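Local coordinates for protein VP5 (PDB 6QGL) that is an envelope protein of a haloarchaeal pleomorphic virus and probably drives fusion of the viral envelope with the host cell membrane, at residues A[112-115]-A[116-120]; A[128-131]-A[132-136]; A[203-206]-A[207-210]. One frame throughout, in Å; residues are numbered along the deposited sequence.

Contact 1: residues A[112-115]-A[116-120]; sequences ETTV and RTNFY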
# COMPACT_ATOMS: atom_id res chain seq x y z
N GLU A 112 0.08 -13.63 -14.71
CA GLU A 112 0.05 -14.27 -13.39
C GLU A 112 1.45 -14.40 -12.81
O GLU A 112 1.63 -14.14 -11.63
CB GLU A 112 -0.65 -15.63 -13.46
CG GLU A 112 -0.87 -16.28 -12.09
CD GLU A 112 -1.70 -17.55 -12.05
OE1 GLU A 112 -2.40 -17.83 -13.04
OE2 GLU A 112 -1.66 -18.25 -11.01
N THR A 113 2.44 -14.79 -13.65
CA THR A 113 3.84 -14.94 -13.24
C THR A 113 4.36 -13.62 -12.69
O THR A 113 4.94 -13.62 -11.62
CB THR A 113 4.70 -15.52 -14.38
OG1 THR A 113 4.15 -16.77 -14.78
CG2 THR A 113 6.16 -15.72 -13.98
N THR A 114 4.09 -12.50 -13.39
CA THR A 114 4.51 -11.16 -12.97
C THR A 114 3.91 -10.79 -11.61
O THR A 114 4.67 -10.43 -10.71
CB THR A 114 4.19 -10.15 -14.08
OG1 THR A 114 4.84 -10.58 -15.28
CG2 THR A 114 4.64 -8.74 -13.75
N VAL A 115 2.58 -10.93 -11.45
CA VAL A 115 1.83 -10.61 -10.23
C VAL A 115 2.32 -11.48 -9.06
O VAL A 115 2.64 -10.94 -8.00
CB VAL A 115 0.29 -10.68 -10.46
CG1 VAL A 115 -0.48 -10.49 -9.16
CG2 VAL A 115 -0.16 -9.67 -11.50
N ARG A 116 2.41 -12.81 -9.27
CA ARG A 116 2.87 -13.75 -8.25
C ARG A 116 4.32 -13.52 -7.86
O ARG A 116 4.60 -13.45 -6.66
CB ARG A 116 2.65 -15.20 -8.67
CG ARG A 116 1.20 -15.62 -8.59
CD ARG A 116 1.08 -17.12 -8.47
NE ARG A 116 -0.30 -17.53 -8.70
CZ ARG A 116 -1.22 -17.66 -7.75
NH1 ARG A 116 -0.91 -17.45 -6.47
NH2 ARG A 116 -2.46 -18.00 -8.06
N THR A 117 5.22 -13.37 -8.85
CA THR A 117 6.65 -13.12 -8.62
C THR A 117 6.84 -11.87 -7.77
O THR A 117 7.58 -11.93 -6.80
CB THR A 117 7.45 -13.10 -9.94
OG1 THR A 117 7.32 -14.37 -10.58
CG2 THR A 117 8.93 -12.81 -9.74
N ASN A 118 6.12 -10.77 -8.09
CA ASN A 118 6.19 -9.51 -7.33
C ASN A 118 5.75 -9.71 -5.88
O ASN A 118 6.43 -9.23 -4.97
CB ASN A 118 5.35 -8.42 -7.98
CG ASN A 118 5.87 -7.93 -9.30
OD1 ASN A 118 7.02 -8.17 -9.70
ND2 ASN A 118 5.01 -7.24 -10.01
N PHE A 119 4.64 -10.43 -5.68
CA PHE A 119 4.07 -10.73 -4.38
C PHE A 119 5.04 -11.58 -3.53
O PHE A 119 5.34 -11.19 -2.40
CB PHE A 119 2.70 -11.41 -4.54
CG PHE A 119 2.02 -11.80 -3.25
CD1 PHE A 119 1.49 -10.84 -2.40
CD2 PHE A 119 1.89 -13.14 -2.90
CE1 PHE A 119 0.87 -11.20 -1.21
CE2 PHE A 119 1.25 -13.51 -1.71
CZ PHE A 119 0.74 -12.53 -0.87
N TYR A 120 5.55 -12.70 -4.09
CA TYR A 120 6.50 -13.57 -3.38
C TYR A 120 7.85 -12.92 -3.16
O TYR A 120 8.50 -13.21 -2.16
CB TYR A 120 6.65 -14.94 -4.06
CG TYR A 120 5.37 -15.71 -4.26
CD1 TYR A 120 4.39 -15.75 -3.27
CD2 TYR A 120 5.15 -16.44 -5.43
CE1 TYR A 120 3.21 -16.46 -3.46
CE2 TYR A 120 3.97 -17.15 -5.63
CZ TYR A 120 3.00 -17.16 -4.64
OH TYR A 120 1.84 -17.86 -4.83

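Contact 2: residues A[128-131]-A[132-136]; sequences RELE and AMTQT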
# COMPACT_ATOMS: atom_id res chain seq x y z
N ARG A 128 14.07 -12.10 4.50
CA ARG A 128 15.54 -11.95 4.41
C ARG A 128 16.02 -10.85 5.34
O ARG A 128 17.10 -10.98 5.92
CB ARG A 128 15.99 -11.60 2.98
CG ARG A 128 16.22 -12.80 2.10
CD ARG A 128 17.14 -12.52 0.91
NE ARG A 128 16.59 -11.61 -0.11
CZ ARG A 128 15.77 -11.97 -1.09
NH1 ARG A 128 15.31 -11.08 -1.94
NH2 ARG A 128 15.37 -13.23 -1.19
N GLU A 129 15.22 -9.77 5.46
CA GLU A 129 15.50 -8.62 6.33
C GLU A 129 15.50 -9.07 7.78
O GLU A 129 16.44 -8.74 8.50
CB GLU A 129 14.49 -7.49 6.10
CG GLU A 129 14.75 -6.23 6.89
CD GLU A 129 13.71 -5.15 6.69
OE1 GLU A 129 12.52 -5.41 7.00
OE2 GLU A 129 14.07 -4.05 6.22
N LEU A 130 14.47 -9.85 8.20
CA LEU A 130 14.39 -10.37 9.56
C LEU A 130 15.65 -11.16 9.91
O LEU A 130 16.20 -10.95 10.99
CB LEU A 130 13.11 -11.21 9.80
CG LEU A 130 12.95 -11.85 11.19
CD1 LEU A 130 12.96 -10.81 12.31
CD2 LEU A 130 11.69 -12.67 11.27
N GLU A 131 16.13 -12.01 8.98
CA GLU A 131 17.36 -12.78 9.15
C GLU A 131 18.57 -11.86 9.31
O GLU A 131 19.39 -12.10 10.20
CB GLU A 131 17.57 -13.75 7.98
CG GLU A 131 18.77 -14.69 8.15
CD GLU A 131 18.74 -15.63 9.33
OE1 GLU A 131 17.66 -15.82 9.93
OE2 GLU A 131 19.81 -16.19 9.67
N ALA A 132 18.66 -10.79 8.48
CA ALA A 132 19.75 -9.81 8.54
C ALA A 132 19.72 -9.06 9.87
O ALA A 132 20.79 -8.79 10.44
CB ALA A 132 19.65 -8.84 7.37
N MET A 133 18.51 -8.75 10.38
CA MET A 133 18.29 -8.07 11.66
C MET A 133 18.68 -9.01 12.81
O MET A 133 19.33 -8.57 13.76
CB MET A 133 16.84 -7.60 11.80
CG MET A 133 16.48 -6.45 10.86
SD MET A 133 14.96 -5.58 11.32
CE MET A 133 13.73 -6.72 10.72
N THR A 134 18.32 -10.30 12.69
CA THR A 134 18.64 -11.36 13.66
C THR A 134 20.16 -11.52 13.76
O THR A 134 20.69 -11.53 14.87
CB THR A 134 17.92 -12.66 13.29
OG1 THR A 134 16.52 -12.42 13.24
CG2 THR A 134 18.20 -13.79 14.28
N GLN A 135 20.86 -11.59 12.60
CA GLN A 135 22.31 -11.71 12.54
C GLN A 135 23.02 -10.54 13.22
O GLN A 135 24.03 -10.76 13.89
CB GLN A 135 22.81 -11.88 11.09
CG GLN A 135 22.59 -13.28 10.51
CD GLN A 135 23.34 -14.40 11.23
OE1 GLN A 135 24.44 -14.22 11.76
NE2 GLN A 135 22.74 -15.58 11.24
N THR A 136 22.46 -9.31 13.09
CA THR A 136 22.97 -8.08 13.71
C THR A 136 22.88 -8.21 15.24
O THR A 136 23.89 -7.99 15.91
CB THR A 136 22.25 -6.85 13.13
OG1 THR A 136 22.62 -6.71 11.76
CG2 THR A 136 22.60 -5.56 13.86

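Contact 3: residues A[203-206]-A[207-210]; sequences EYNP and KEVV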
# COMPACT_ATOMS: atom_id res chain seq x y z
N GLU A 203 6.68 -22.54 11.20
CA GLU A 203 7.14 -22.68 9.82
C GLU A 203 5.98 -22.33 8.91
O GLU A 203 4.95 -23.00 8.96
CB GLU A 203 7.68 -24.09 9.54
CG GLU A 203 8.41 -24.18 8.20
CD GLU A 203 9.02 -25.52 7.84
OE1 GLU A 203 9.44 -26.26 8.76
OE2 GLU A 203 9.10 -25.82 6.63
N TYR A 204 6.13 -21.25 8.12
CA TYR A 204 5.09 -20.77 7.21
C TYR A 204 5.61 -19.88 6.07
O TYR A 204 6.80 -19.53 6.04
CB TYR A 204 3.96 -20.06 8.00
CG TYR A 204 4.35 -18.74 8.62
CD1 TYR A 204 5.08 -18.68 9.80
CD2 TYR A 204 3.91 -17.54 8.06
CE1 TYR A 204 5.42 -17.46 10.38
CE2 TYR A 204 4.24 -16.31 8.64
CZ TYR A 204 5.00 -16.28 9.79
OH TYR A 204 5.31 -15.07 10.35
N ASN A 205 4.71 -19.54 5.15
CA ASN A 205 4.92 -18.67 3.98
C ASN A 205 3.54 -18.13 3.56
O ASN A 205 2.56 -18.54 4.18
CB ASN A 205 5.62 -19.45 2.84
CG ASN A 205 4.96 -20.73 2.39
OD1 ASN A 205 3.74 -20.84 2.28
ND2 ASN A 205 5.77 -21.73 2.08
N PRO A 206 3.39 -17.25 2.53
CA PRO A 206 2.04 -16.78 2.17
C PRO A 206 1.06 -17.89 1.75
O PRO A 206 -0.15 -17.68 1.85
CB PRO A 206 2.29 -15.80 1.03
CG PRO A 206 3.70 -15.38 1.19
CD PRO A 206 4.40 -16.61 1.67
N LYS A 207 1.56 -19.05 1.29
CA LYS A 207 0.74 -20.17 0.81
C LYS A 207 0.14 -21.05 1.92
O LYS A 207 -1.04 -21.39 1.83
CB LYS A 207 1.51 -21.05 -0.19
CG LYS A 207 1.75 -20.42 -1.55
CD LYS A 207 2.45 -21.41 -2.48
CE LYS A 207 2.55 -20.95 -3.92
NZ LYS A 207 1.23 -20.97 -4.60
N GLU A 208 0.95 -21.45 2.92
CA GLU A 208 0.51 -22.35 3.99
C GLU A 208 1.32 -22.24 5.28
O GLU A 208 2.43 -21.70 5.27
CB GLU A 208 0.56 -23.82 3.50
CG GLU A 208 1.95 -24.29 3.09
CD GLU A 208 2.22 -25.78 3.15
OE1 GLU A 208 1.66 -26.46 4.04
OE2 GLU A 208 3.02 -26.26 2.32
N VAL A 209 0.78 -22.82 6.37
CA VAL A 209 1.44 -22.95 7.68
C VAL A 209 1.85 -24.42 7.75
O VAL A 209 0.98 -25.30 7.82
CB VAL A 209 0.52 -22.54 8.87
CG1 VAL A 209 1.20 -22.81 10.21
CG2 VAL A 209 0.10 -21.09 8.78
N VAL A 210 3.16 -24.69 7.67
CA VAL A 210 3.72 -26.04 7.72
C VAL A 210 3.55 -26.64 9.13
O VAL A 210 2.86 -27.65 9.28
CB VAL A 210 5.19 -26.10 7.21
CG1 VAL A 210 5.75 -27.52 7.25
CG2 VAL A 210 5.31 -25.52 5.80

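Contact 1: residues A[112-115]-A[116-120]
One turn of the long helix 97-140 is braced by an i to i+4 salt bridge in which Arg116 reaches back to Glu112. The two side chains lie alongside each other and point the same way, Glu112 being extended with CG anti to the backbone N (chi1 -173°). A single carboxylate oxygen does the receiving: Glu112 OE2 takes Arg116 NE at 2.8 Å on its anti lone pair and Arg116 NH2 at 3.1 Å from above the carboxylate plane. The grip is side-on and OE2 lies within 3° of the guanidinium plane, although the two flat groups are turned 50° from one another. Each charge has a second partner, Arg247 for Glu112 OE1 and Asp240 for Arg116 NH2, both on helix 229-257; this would be expected to keep both groups ionised. One turn further on, Arg116 NH1 donates to Tyr120 OH at 3.2 Å, and that hydroxyl bonds Glu236.

A different pattern is seen at Thr117, whose OG1 donates to Thr113 O at 2.7 Å while its backbone N reaches the same oxygen at 2.8 Å. The two donors approach from opposite faces of the carbonyl plane. Such a doubly used carbonyl is characteristic of a helical threonine, and the i to i+4 Glu-Arg salt bridge is extended by Arg247 and Asp240 into an ionic network tying helix 97-140 to helix 229-257.

Contact 2: residues A[128-131]-A[132-136]
Met133 folds back over the preceding turn of helix 97-140, its methyl CE resting 3.9 Å from Leu130 CA and 4.0 Å from Glu129 CG. The bend at chi3 (-78°) turns that methyl toward the earlier residues, where it crosses the extended chain of Glu129. Beside it, Thr134 is held to the backbone: OG1 donates to Leu130 O at 2.7 Å, coming from above the carbonyl plane (42° out of it), while Thr134 N bonds the same oxygen at 2.8 Å. Leu130 CD1 lies 4.0 Å from that OG1, giving this buried side a close mix of apolar and polar contacts.

The looser side is where partly exposed Glu131 meets exposed Gln135. These chains run alongside each other, with carboxylate and amide planes 52° apart, and the bond from Gln135 NE2 to Glu131 OE2 is straight but long at 3.4 Å, hence weak. The other oxygen, OE1, is engaged by Asn166 and Ser164.

Around the turn, Glu129 makes a salt bridge to Arg57 of helix 43-66, a helix that also receives Met133 at Leu50 and Val54. Leu130 and Met133 both touch Ile148 of helix 145-148 and Tyr226 of strand 224-226.

Contact 3: residues A[203-206]-A[207-210]
A chi1 of 55° sets Asn205 CG between its own backbone N and carbonyl carbon, which turns the amide inward over the bend so that OD1 meets the backbone of Lys207 and Glu208. Glu203 has the contrasting shape, with CG anti to the backbone N (chi1 -169°) and the chain extended, and this carries its methylene and carboxylate groups across the isopropyl group of Val210. Asn205 OD1 accepts from Glu208 N at 2.9 Å, with the donor nearly in line with the side-chain C=O, and more weakly from Lys207 N at 3.0 Å, where the bond is strongly bent. The weak second bond closes an Asx turn.

The chain reverses at Pro206 and Lys207, both with helical backbone angles. Residues 203-206 and 207-210 run 170° apart and Tyr204 pairs antiparallel with Val209, which marks a beta hairpin joining strands 201-204 and 209-213, with Asn205-Glu208 as its tight turn. In such a turn the backbone carbonyl of the first residue commonly accepts from the fourth; here the side-chain OD1 of Asn205 is the acceptor for Glu208 N. The ladder continues with Asn205 N to Glu208 O at 3.1 Å and, beyond the non-hydrogen-bonded pair Tyr204 and Val209, with Val210 N to Glu203 O at 2.8 Å. Tyr204 CB lies 4.1 Å from Val209 CG2, and both side chains also touch Phe229 of helix 229-257. Val210 CG1 lies 3.8 Å from Glu203 OE2, an apolar wall against the charged end rather than a polar partner. That carboxylate is answered by Arg187 on the adjacent strand 180-189 and Lys169 on strand 166-174, one strand further across, while Asn205 ND2 bonds Thr185 OG1 on strand 180-189.

Going from the N terminus, contact 1 (112-120) and contact 2 (128-136) are two separate stretches of helix 97-140, their centres about 24 Å apart and their nearest atoms about 7 Å apart. Each bridges no more than neighbouring helical turns. Contact 3 (203-210), much later in the chain, closes a hairpin at the edge of the four-stranded sheet. The three follow in series, with neither nesting nor crossing. In space contacts 1 and 3 meet: Phe119 CE2 lies 3.7 Å from Pro206 CB, and Lys207 NZ makes a weak hydrogen bond with Tyr120 OH. The hairpin turn is thereby packed onto the long helix, whereas contact 2, on the same helix, does not touch contact 3.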